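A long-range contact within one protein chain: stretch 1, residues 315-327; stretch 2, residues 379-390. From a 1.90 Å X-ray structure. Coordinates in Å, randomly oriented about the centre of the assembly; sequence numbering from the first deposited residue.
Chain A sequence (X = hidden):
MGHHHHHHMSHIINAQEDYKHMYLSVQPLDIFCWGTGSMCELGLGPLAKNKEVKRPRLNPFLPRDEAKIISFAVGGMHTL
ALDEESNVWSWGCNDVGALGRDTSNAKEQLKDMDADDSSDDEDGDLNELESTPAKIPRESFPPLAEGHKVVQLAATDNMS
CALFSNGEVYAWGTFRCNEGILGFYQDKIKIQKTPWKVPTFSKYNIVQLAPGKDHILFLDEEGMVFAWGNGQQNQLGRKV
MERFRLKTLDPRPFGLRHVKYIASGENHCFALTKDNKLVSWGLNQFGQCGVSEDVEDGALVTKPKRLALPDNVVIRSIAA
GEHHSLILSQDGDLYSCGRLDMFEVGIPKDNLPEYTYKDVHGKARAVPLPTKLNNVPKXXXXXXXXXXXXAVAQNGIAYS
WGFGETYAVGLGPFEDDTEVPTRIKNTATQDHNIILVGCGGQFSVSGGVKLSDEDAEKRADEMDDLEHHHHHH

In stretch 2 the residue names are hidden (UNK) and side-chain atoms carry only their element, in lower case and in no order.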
# COMPACT_ATOMS: atom_id res chain seq x y z
N ILE A 315 -6.81 -15.28 6.88
CA ILE A 315 -6.27 -13.99 6.41
C ILE A 315 -7.00 -13.49 5.17
O ILE A 315 -7.13 -14.21 4.17
CB ILE A 315 -4.74 -14.07 6.10
CG1 ILE A 315 -3.94 -14.70 7.26
CG2 ILE A 315 -4.18 -12.70 5.68
CD1 ILE A 315 -4.11 -14.05 8.64
N ARG A 316 -7.48 -12.26 5.24
CA ARG A 316 -8.11 -11.62 4.09
C ARG A 316 -7.10 -10.74 3.35
O ARG A 316 -6.91 -10.87 2.14
CB ARG A 316 -9.31 -10.80 4.55
CG ARG A 316 -10.05 -10.03 3.47
CD ARG A 316 -11.36 -9.56 4.07
NE ARG A 316 -12.05 -8.50 3.34
CZ ARG A 316 -12.85 -8.70 2.31
NH1 ARG A 316 -13.06 -9.92 1.83
NH2 ARG A 316 -13.45 -7.66 1.73
N SER A 317 -6.42 -9.86 4.09
CA SER A 317 -5.45 -8.96 3.49
C SER A 317 -4.51 -8.40 4.54
O SER A 317 -4.76 -8.50 5.74
CB SER A 317 -6.15 -7.81 2.75
OG SER A 317 -6.93 -7.05 3.65
N ILE A 318 -3.43 -7.80 4.07
CA ILE A 318 -2.43 -7.22 4.95
C ILE A 318 -2.04 -5.86 4.39
O ILE A 318 -1.96 -5.68 3.19
CB ILE A 318 -1.17 -8.13 5.02
CG1 ILE A 318 -1.52 -9.52 5.57
CG2 ILE A 318 -0.08 -7.48 5.87
CD1 ILE A 318 -0.48 -10.56 5.23
N ALA A 319 -1.82 -4.89 5.28
CA ALA A 319 -1.23 -3.62 4.89
C ALA A 319 -0.10 -3.35 5.86
O ALA A 319 -0.21 -3.67 7.04
CB ALA A 319 -2.27 -2.50 4.95
N ALA A 320 0.98 -2.74 5.38
CA ALA A 320 2.10 -2.44 6.27
C ALA A 320 2.82 -1.15 5.88
O ALA A 320 2.92 -0.82 4.70
CB ALA A 320 3.09 -3.63 6.33
N GLY A 321 3.31 -0.43 6.89
CA GLY A 321 4.05 0.81 6.67
C GLY A 321 5.54 0.65 6.86
O GLY A 321 6.09 -0.40 6.55
N GLU A 322 6.20 1.69 7.36
CA GLU A 322 7.64 1.59 7.63
C GLU A 322 7.94 0.62 8.78
O GLU A 322 8.81 -0.25 8.67
CB GLU A 322 8.27 2.97 7.89
CG GLU A 322 9.80 2.89 7.94
CD GLU A 322 10.49 4.23 8.05
OE1 GLU A 322 9.86 5.23 8.46
OE2 GLU A 322 11.70 4.25 7.76
N HIS A 323 7.22 0.78 9.89
CA HIS A 323 7.56 0.05 11.12
C HIS A 323 6.38 -0.61 11.79
O HIS A 323 6.45 -0.94 12.98
CB HIS A 323 8.25 0.98 12.12
CG HIS A 323 9.52 1.60 11.63
ND1 HIS A 323 9.83 2.92 11.85
CD2 HIS A 323 10.57 1.06 10.96
CE1 HIS A 323 11.02 3.17 11.33
NE2 HIS A 323 11.49 2.06 10.78
N HIS A 324 5.29 -0.81 11.05
CA HIS A 324 4.11 -1.50 11.58
C HIS A 324 3.42 -2.33 10.52
O HIS A 324 3.62 -2.10 9.32
CB HIS A 324 3.12 -0.51 12.21
CG HIS A 324 2.38 0.32 11.22
ND1 HIS A 324 1.01 0.23 11.05
CD2 HIS A 324 2.80 1.26 10.35
CE1 HIS A 324 0.63 1.09 10.12
NE2 HIS A 324 1.70 1.73 9.68
N SER A 325 2.62 -3.28 10.97
CA SER A 325 1.89 -4.15 10.06
C SER A 325 0.46 -4.34 10.54
O SER A 325 0.21 -4.33 11.73
CB SER A 325 2.57 -5.51 9.99
OG SER A 325 3.91 -5.34 9.58
N LEU A 326 -0.44 -4.55 9.59
CA LEU A 326 -1.86 -4.72 9.89
C LEU A 326 -2.41 -5.94 9.17
O LEU A 326 -2.36 -6.01 7.95
CB LEU A 326 -2.66 -3.47 9.50
CG LEU A 326 -2.17 -2.13 10.06
CD1 LEU A 326 -2.97 -1.01 9.43
CD2 LEU A 326 -2.28 -2.08 11.59
N ILE A 327 -2.92 -6.89 9.94
CA ILE A 327 -3.39 -8.15 9.38
C ILE A 327 -4.90 -8.25 9.56
O ILE A 327 -5.40 -8.29 10.68
CB ILE A 327 -2.69 -9.35 10.03
CG1 ILE A 327 -1.17 -9.27 9.78
CG2 ILE A 327 -3.26 -10.67 9.48
CD1 ILE A 327 -0.32 -10.04 10.80
N UNK A 379 -13.77 -4.56 10.07
CA UNK A 379 -13.22 -3.90 8.88
C UNK A 379 -13.24 -4.80 7.66
O UNK A 379 -13.09 -6.01 7.77
c UNK A 379 -11.79 -3.41 9.11
c UNK A 379 -10.96 -2.64 11.35
c UNK A 379 -11.68 -2.37 10.19
c UNK A 379 -10.84 -1.67 12.37
c UNK A 379 -12.17 -0.15 11.05
c UNK A 379 -11.44 -0.43 12.21
c UNK A 379 -12.28 -1.12 10.05
N UNK A 380 -13.40 -4.20 6.48
CA UNK A 380 -13.39 -4.95 5.24
C UNK A 380 -12.13 -4.72 4.38
O UNK A 380 -11.80 -5.55 3.54
c UNK A 380 -16.48 -1.84 2.62
c UNK A 380 -14.98 -3.30 4.03
c UNK A 380 -16.22 -3.24 3.15
c UNK A 380 -14.69 -4.74 4.43
n UNK A 380 -17.52 -1.83 1.52
N UNK A 381 -11.44 -3.60 4.59
CA UNK A 381 -10.14 -3.35 3.95
C UNK A 381 -9.29 -2.43 4.82
O UNK A 381 -9.81 -1.74 5.69
c UNK A 381 -10.31 -2.75 2.54
o UNK A 381 -10.80 -1.41 2.60
N UNK A 382 -7.99 -2.43 4.57
CA UNK A 382 -7.05 -1.64 5.36
C UNK A 382 -5.91 -1.16 4.46
O UNK A 382 -5.56 -1.82 3.49
c UNK A 382 -5.71 -1.63 7.55
c UNK A 382 -6.54 -2.47 6.59
c UNK A 382 -5.78 -3.73 6.14
N UNK A 383 -5.36 0.01 4.79
CA UNK A 383 -4.20 0.54 4.10
C UNK A 383 -3.28 1.19 5.12
O UNK A 383 -3.74 1.65 6.17
c UNK A 383 -4.61 1.54 3.05
N UNK A 384 -2.00 1.24 4.81
CA UNK A 384 -1.00 1.81 5.72
C UNK A 384 -0.02 2.64 4.93
O UNK A 384 0.42 2.22 3.84
c UNK A 384 -0.27 0.70 6.46
N UNK A 385 0.31 3.81 5.46
CA UNK A 385 1.38 4.66 4.92
C UNK A 385 2.56 4.54 5.86
O UNK A 385 2.61 3.60 6.65
N UNK A 386 3.50 5.48 5.82
CA UNK A 386 4.74 5.30 6.59
C UNK A 386 4.48 5.09 8.08
O UNK A 386 5.00 4.13 8.68
o UNK A 386 6.17 6.44 5.02
c UNK A 386 5.72 6.45 6.36
N UNK A 387 3.67 5.98 8.67
CA UNK A 387 3.36 5.93 10.11
C UNK A 387 1.89 6.21 10.44
O UNK A 387 1.57 6.58 11.57
c UNK A 387 4.30 6.86 10.88
n UNK A 387 7.79 5.99 10.20
c UNK A 387 5.73 6.44 10.79
c UNK A 387 7.53 5.28 11.28
n UNK A 387 6.29 5.52 11.65
c UNK A 387 6.68 6.72 9.86
N UNK A 388 1.01 6.00 9.46
CA UNK A 388 -0.42 6.12 9.69
C UNK A 388 -1.14 5.00 8.95
O UNK A 388 -0.54 4.29 8.14
c UNK A 388 -0.94 7.50 9.24
c UNK A 388 0.18 7.97 6.94
c UNK A 388 -1.63 7.89 5.70
n UNK A 388 -1.98 7.66 6.95
n UNK A 388 -0.32 8.07 5.66
c UNK A 388 -0.87 7.72 7.76
N UNK A 389 -2.42 4.83 9.26
CA UNK A 389 -3.22 3.80 8.63
C UNK A 389 -4.63 4.31 8.44
O UNK A 389 -5.07 5.25 9.11
c UNK A 389 -3.24 2.53 9.47
o UNK A 389 -1.94 2.15 9.88
N UNK A 390 -5.34 3.67 7.51
CA UNK A 390 -6.75 3.93 7.28
C UNK A 390 -7.41 2.57 7.04
O UNK A 390 -6.94 1.79 6.21
c UNK A 390 -6.24 6.18 6.21
c UNK A 390 -6.99 4.86 6.05
c UNK A 390 -8.49 5.11 5.83
O HOH W 1 -7.10 -4.48 2.61
O HOH W 2 -4.33 -4.45 1.89

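Position 379 carries one carbon leading into a ring of six carbons, with no oxygen on it: Phe379. The side chain lies out of reach of stretch 1 and takes no part in the contact.

At 380, four carbons run in a row to a nitrogen, which makes Lys380. Its amine leads away from stretch 1; the useful atom is its carbonyl oxygen, where the chain turns a corner. Two donors of one guanidinium converge there: Arg316 NE lies 3.0 Å and Arg316 NH2 3.2 Å from Lys380 O, both as hydrogen bonds, with the oxygen at the edge of the group.

One carbon and one oxygen at 381 give a serine, Ser381. Its side chain makes no contact with stretch 1.

Position 382 shows three carbons, one of them carrying the other two, and is Val382. It points toward stretch 1, and its two methyls divide between neighbours: Val382 CG2 is 3.4 Å from Leu326 CD1, while Val382 CG1 is 3.9 Å from Ala319 CB. Water 1 hydrogen-bonds to Ser317 OG (2.8 Å) and accepts from Val382 N (3.0 Å), bridging the Ser317 hydroxyl to the Val382 backbone where the strands stand farther apart.

A single carbon, at 383, makes Ala383. It points away, leaving its CA open to Ala319 CB at 3.7 Å.

Position 384 also has one carbon, but this one points toward stretch 1: Ala384. Its CB sits 3.6 Å from Ala320 C and 4.1 Å from Ala319 CB.

No side-chain atoms at all appear at 385, so it is Gly385. Its carbonyl oxygen lies 3.1 Å from Gly321 CA in a CA-H...O contact. A CB on Gly321 would fall 2.2 Å from Gly385 O, so the missing side chain there permits this approach.

Position 386 has one carbon and one oxygen, hence Ser386. Its CB points away, and its backbone does the work: Glu322 N donates to Ser386 O at 3.0 Å.

A carbon followed by a five-membered ring of three carbons and two nitrogens identifies 387 as His387. Though its CB points away, the ring comes back: His387 NE2 donates to Glu322 OE1 at 2.8 Å, and His387 CE1 lies 3.3 Å from His323 ND1.

The same ring at 388 gives His388, but its CA-to-CB bond points away, and the ring makes no contact with stretch 1.

At 389, one carbon and one oxygen define Ser389, pointing toward stretch 1, with its OG 3.4 Å from Leu326 CD1.

One carbon carrying two more makes 390 a valine, Val390, turned away from the contact.

The two stretches are built alike, each with two strands joined by a turn, and strands 315-320 and 381-384 run at 20° to one another. The spacing closes from 7.3 Å between Ser317 CA and Ser381 CA to 4.5 Å between Gly321 CA and Ser386 CA. The design rule follows that taper: water where the gap is wide, small apolar side chains in the middle, and glycine with backbone hydrogen bonding where the turns meet.

Stretch 2 (379-390) FKSVAAGSHHSV
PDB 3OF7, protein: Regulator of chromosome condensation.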